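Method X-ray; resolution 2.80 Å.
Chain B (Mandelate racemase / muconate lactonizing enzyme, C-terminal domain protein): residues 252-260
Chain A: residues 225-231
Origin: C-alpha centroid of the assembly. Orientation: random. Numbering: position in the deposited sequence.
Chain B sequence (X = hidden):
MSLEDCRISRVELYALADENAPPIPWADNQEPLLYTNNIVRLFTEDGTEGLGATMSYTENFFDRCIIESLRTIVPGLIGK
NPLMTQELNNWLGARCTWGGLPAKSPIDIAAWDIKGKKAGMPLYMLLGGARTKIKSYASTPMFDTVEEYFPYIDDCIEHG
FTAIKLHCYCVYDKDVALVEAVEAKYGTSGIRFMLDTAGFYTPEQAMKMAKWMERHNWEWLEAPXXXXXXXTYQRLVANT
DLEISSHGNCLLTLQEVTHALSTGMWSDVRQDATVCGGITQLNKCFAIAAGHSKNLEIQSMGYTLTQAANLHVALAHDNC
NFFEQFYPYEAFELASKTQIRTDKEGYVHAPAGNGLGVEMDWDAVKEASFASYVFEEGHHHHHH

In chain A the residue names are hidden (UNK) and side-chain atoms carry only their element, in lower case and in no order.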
# COMPACT_ATOMS: atom_id res chain seq x y z
N LEU B 252 -4.06 -25.41 -2.56
CA LEU B 252 -3.14 -26.54 -2.37
C LEU B 252 -1.69 -26.27 -2.75
O LEU B 252 -0.78 -26.91 -2.21
CB LEU B 252 -3.65 -27.74 -3.16
CG LEU B 252 -5.04 -28.22 -2.75
CD1 LEU B 252 -5.36 -29.54 -3.43
CD2 LEU B 252 -5.12 -28.36 -1.24
N THR B 253 -1.48 -25.34 -3.67
CA THR B 253 -0.15 -25.10 -4.21
C THR B 253 0.71 -24.37 -3.19
O THR B 253 0.18 -23.68 -2.31
CB THR B 253 -0.20 -24.26 -5.49
OG1 THR B 253 -0.61 -22.92 -5.18
CG2 THR B 253 -1.15 -24.88 -6.51
N LEU B 254 2.02 -24.51 -3.33
CA LEU B 254 2.98 -23.80 -2.48
C LEU B 254 2.83 -22.30 -2.68
O LEU B 254 3.02 -21.51 -1.76
CB LEU B 254 4.42 -24.18 -2.82
CG LEU B 254 4.76 -25.67 -2.87
CD1 LEU B 254 6.20 -25.84 -3.34
CD2 LEU B 254 4.54 -26.31 -1.51
N GLN B 255 2.51 -21.91 -3.91
CA GLN B 255 2.34 -20.50 -4.23
C GLN B 255 1.11 -19.95 -3.50
O GLN B 255 1.18 -18.90 -2.88
CB GLN B 255 2.24 -20.28 -5.74
CG GLN B 255 3.45 -20.75 -6.55
CD GLN B 255 3.33 -22.18 -7.06
OE1 GLN B 255 2.90 -23.08 -6.34
NE2 GLN B 255 3.71 -22.40 -8.31
N GLU B 256 -0.01 -20.68 -3.56
CA GLU B 256 -1.23 -20.23 -2.91
C GLU B 256 -1.03 -20.08 -1.40
O GLU B 256 -1.55 -19.14 -0.79
CB GLU B 256 -2.40 -21.18 -3.19
CG GLU B 256 -3.00 -21.00 -4.57
CD GLU B 256 -3.95 -22.11 -4.96
OE1 GLU B 256 -3.54 -23.28 -4.97
OE2 GLU B 256 -5.12 -21.79 -5.29
N VAL B 257 -0.28 -21.00 -0.81
CA VAL B 257 0.03 -20.94 0.61
C VAL B 257 0.91 -19.72 0.90
O VAL B 257 0.66 -18.97 1.84
CB VAL B 257 0.76 -22.21 1.07
CG1 VAL B 257 1.48 -21.98 2.38
CG2 VAL B 257 -0.23 -23.37 1.20
N THR B 258 1.94 -19.54 0.08
CA THR B 258 2.87 -18.43 0.24
C THR B 258 2.13 -17.10 0.21
O THR B 258 2.32 -16.25 1.08
CB THR B 258 3.95 -18.47 -0.86
OG1 THR B 258 4.82 -19.59 -0.63
CG2 THR B 258 4.78 -17.20 -0.89
N HIS B 259 1.28 -16.93 -0.79
CA HIS B 259 0.48 -15.72 -0.93
C HIS B 259 -0.39 -15.48 0.29
O HIS B 259 -0.46 -14.36 0.82
CB HIS B 259 -0.41 -15.82 -2.16
CG HIS B 259 -1.26 -14.60 -2.37
ND1 HIS B 259 -2.60 -14.57 -2.06
CD2 HIS B 259 -0.95 -13.37 -2.84
CE1 HIS B 259 -3.08 -13.37 -2.33
NE2 HIS B 259 -2.10 -12.63 -2.80
N ALA B 260 -1.08 -16.54 0.72
CA ALA B 260 -2.02 -16.45 1.84
C ALA B 260 -1.36 -15.99 3.14
O ALA B 260 -1.96 -15.23 3.90
CB ALA B 260 -2.71 -17.79 2.04
N UNK A 225 3.51 -18.55 -17.40
CA UNK A 225 4.03 -19.41 -16.34
C UNK A 225 2.87 -20.02 -15.54
O UNK A 225 1.70 -19.92 -15.93
c UNK A 225 4.28 -17.38 -14.86
c UNK A 225 6.24 -18.24 -16.12
c UNK A 225 4.96 -18.63 -15.40
N UNK A 226 3.19 -20.68 -14.44
CA UNK A 226 2.17 -21.25 -13.58
C UNK A 226 1.18 -20.18 -13.18
O UNK A 226 1.57 -19.10 -12.74
c UNK A 226 2.79 -21.84 -12.32
o UNK A 226 1.80 -22.06 -11.33
N UNK A 227 -0.11 -20.49 -13.31
CA UNK A 227 -1.16 -19.54 -12.97
C UNK A 227 -1.08 -19.07 -11.53
O UNK A 227 -1.64 -18.03 -11.18
c UNK A 227 -2.98 -20.07 -14.63
c UNK A 227 -2.54 -20.16 -13.20
o UNK A 227 -2.11 -19.91 -15.51
o UNK A 227 -4.21 -20.15 -14.87
N UNK A 228 -0.41 -19.84 -10.68
CA UNK A 228 -0.39 -19.53 -9.25
C UNK A 228 0.77 -18.62 -8.88
O UNK A 228 0.87 -18.19 -7.74
o UNK A 228 -4.88 -24.04 -9.40
c UNK A 228 -1.43 -22.86 -9.40
c UNK A 228 -3.77 -23.26 -9.16
c UNK A 228 -2.54 -23.65 -9.64
c UNK A 228 -3.91 -22.09 -8.45
c UNK A 228 -0.34 -20.81 -8.43
c UNK A 228 -2.80 -21.30 -8.22
c UNK A 228 -1.54 -21.68 -8.68
N UNK A 229 1.63 -18.33 -9.85
CA UNK A 229 2.75 -17.43 -9.63
C UNK A 229 2.28 -16.01 -9.84
O UNK A 229 2.65 -15.35 -10.80
o UNK A 229 6.14 -17.12 -11.03
c UNK A 229 5.11 -16.86 -10.38
o UNK A 229 5.03 -15.90 -9.58
c UNK A 229 3.89 -17.76 -10.59
N UNK A 230 1.47 -15.53 -8.91
CA UNK A 230 0.80 -14.25 -9.05
C UNK A 230 1.77 -13.11 -9.34
O UNK A 230 1.62 -12.39 -10.33
c UNK A 230 -2.55 -16.76 -8.18
c UNK A 230 -2.66 -15.96 -5.94
c UNK A 230 -1.67 -15.04 -6.23
c UNK A 230 -1.56 -15.83 -8.47
c UNK A 230 -3.10 -16.82 -6.92
c UNK A 230 -0.03 -13.94 -7.79
c UNK A 230 -1.10 -14.96 -7.49
N UNK A 231 2.77 -12.94 -8.48
CA UNK A 231 3.73 -11.84 -8.63
C UNK A 231 4.34 -11.74 -10.04
O UNK A 231 4.55 -10.63 -10.55
c UNK A 231 4.84 -11.95 -7.58
c UNK A 231 5.60 -10.93 -3.99
n UNK A 231 6.94 -10.32 -4.21
c UNK A 231 5.21 -11.90 -5.09
c UNK A 231 4.56 -11.21 -6.27

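Position 225 carries three side-chain carbons, one bonded to the other two, and makes no contact with the chain B stretch. A fork directly at CB with no heteroatom is valine.

Position 226 has one carbon followed by one oxygen, and that oxygen lies 3.6 Å from NE2 of Gln B255, a proximity rather than a hydrogen bond. One carbon and one oxygen define serine. Within its own chain OG of Ser A226 accepts from the backbone N of position 228 at 3.2 Å with an N-H...acceptor angle of 158°, and the backbone O of Ser A226 receives N of position 229 at 3.0 Å, closing a type I turn.

Position 227 shows two carbons, the second bearing two oxygens, and its end leads away from the chain B stretch. A carboxylate one methylene from CA is aspartate. Both oxygens of Asp A227 are hydrogen-bonded elsewhere in the structure.

Position 228 has one carbon, then a six-carbon ring bearing an oxygen. CG2 of Thr B253 sits 3.7 Å from the ring centroid and 20° off the ring normal, a CH-pi contact over the face. OE2 of Glu B256 comes within 3.4 Å of a ring carbon. On the backbone side, CB of Gln B255 packs 3.2 Å from O of position 228, and the CB atoms of Gln B255 and position 228 are 3.8 Å apart. The ring with its oxygen is the signature of tyrosine; the carbon near Glu B256 is CE1 of Tyr A228.

Position 229 repeats the two-carbon, two-oxygen pattern, with its side chain sideways to the chain B stretch, so it is aspartate. Asp A229 occupies the N-cap position, and its side chain caps a backbone N just past the stretch.

Position 230 is one carbon and a six-carbon ring without oxygen, and a ring carbon lies 3.8 Å from CD2 of His B259; this is phenylalanine, and the carbon is CD2. With planes at 78° and ring centroids 5.2 Å apart, the edge of Phe A230 meets the face of His B259.

Position 231 has four carbons in a row ending in nitrogen, out of reach of the chain B stretch, which is lysine. NZ of Lys A231 is hydrogen-bonded elsewhere in the structure.

The contact buries 343 Å² without a hydrogen bond between the stretches, so it rests on packing. Thr B253, Gln B255 and His B259 direct their CA-to-CB bonds toward chain A, as Tyr A228 and Phe A230 do toward chain B. Thr B253 also caps its helix: its OG1 accepts from N of Glu B256 at 2.8 Å, while its methyl meets the tyrosine ring.

Chain A (225-231) VSDYDFK
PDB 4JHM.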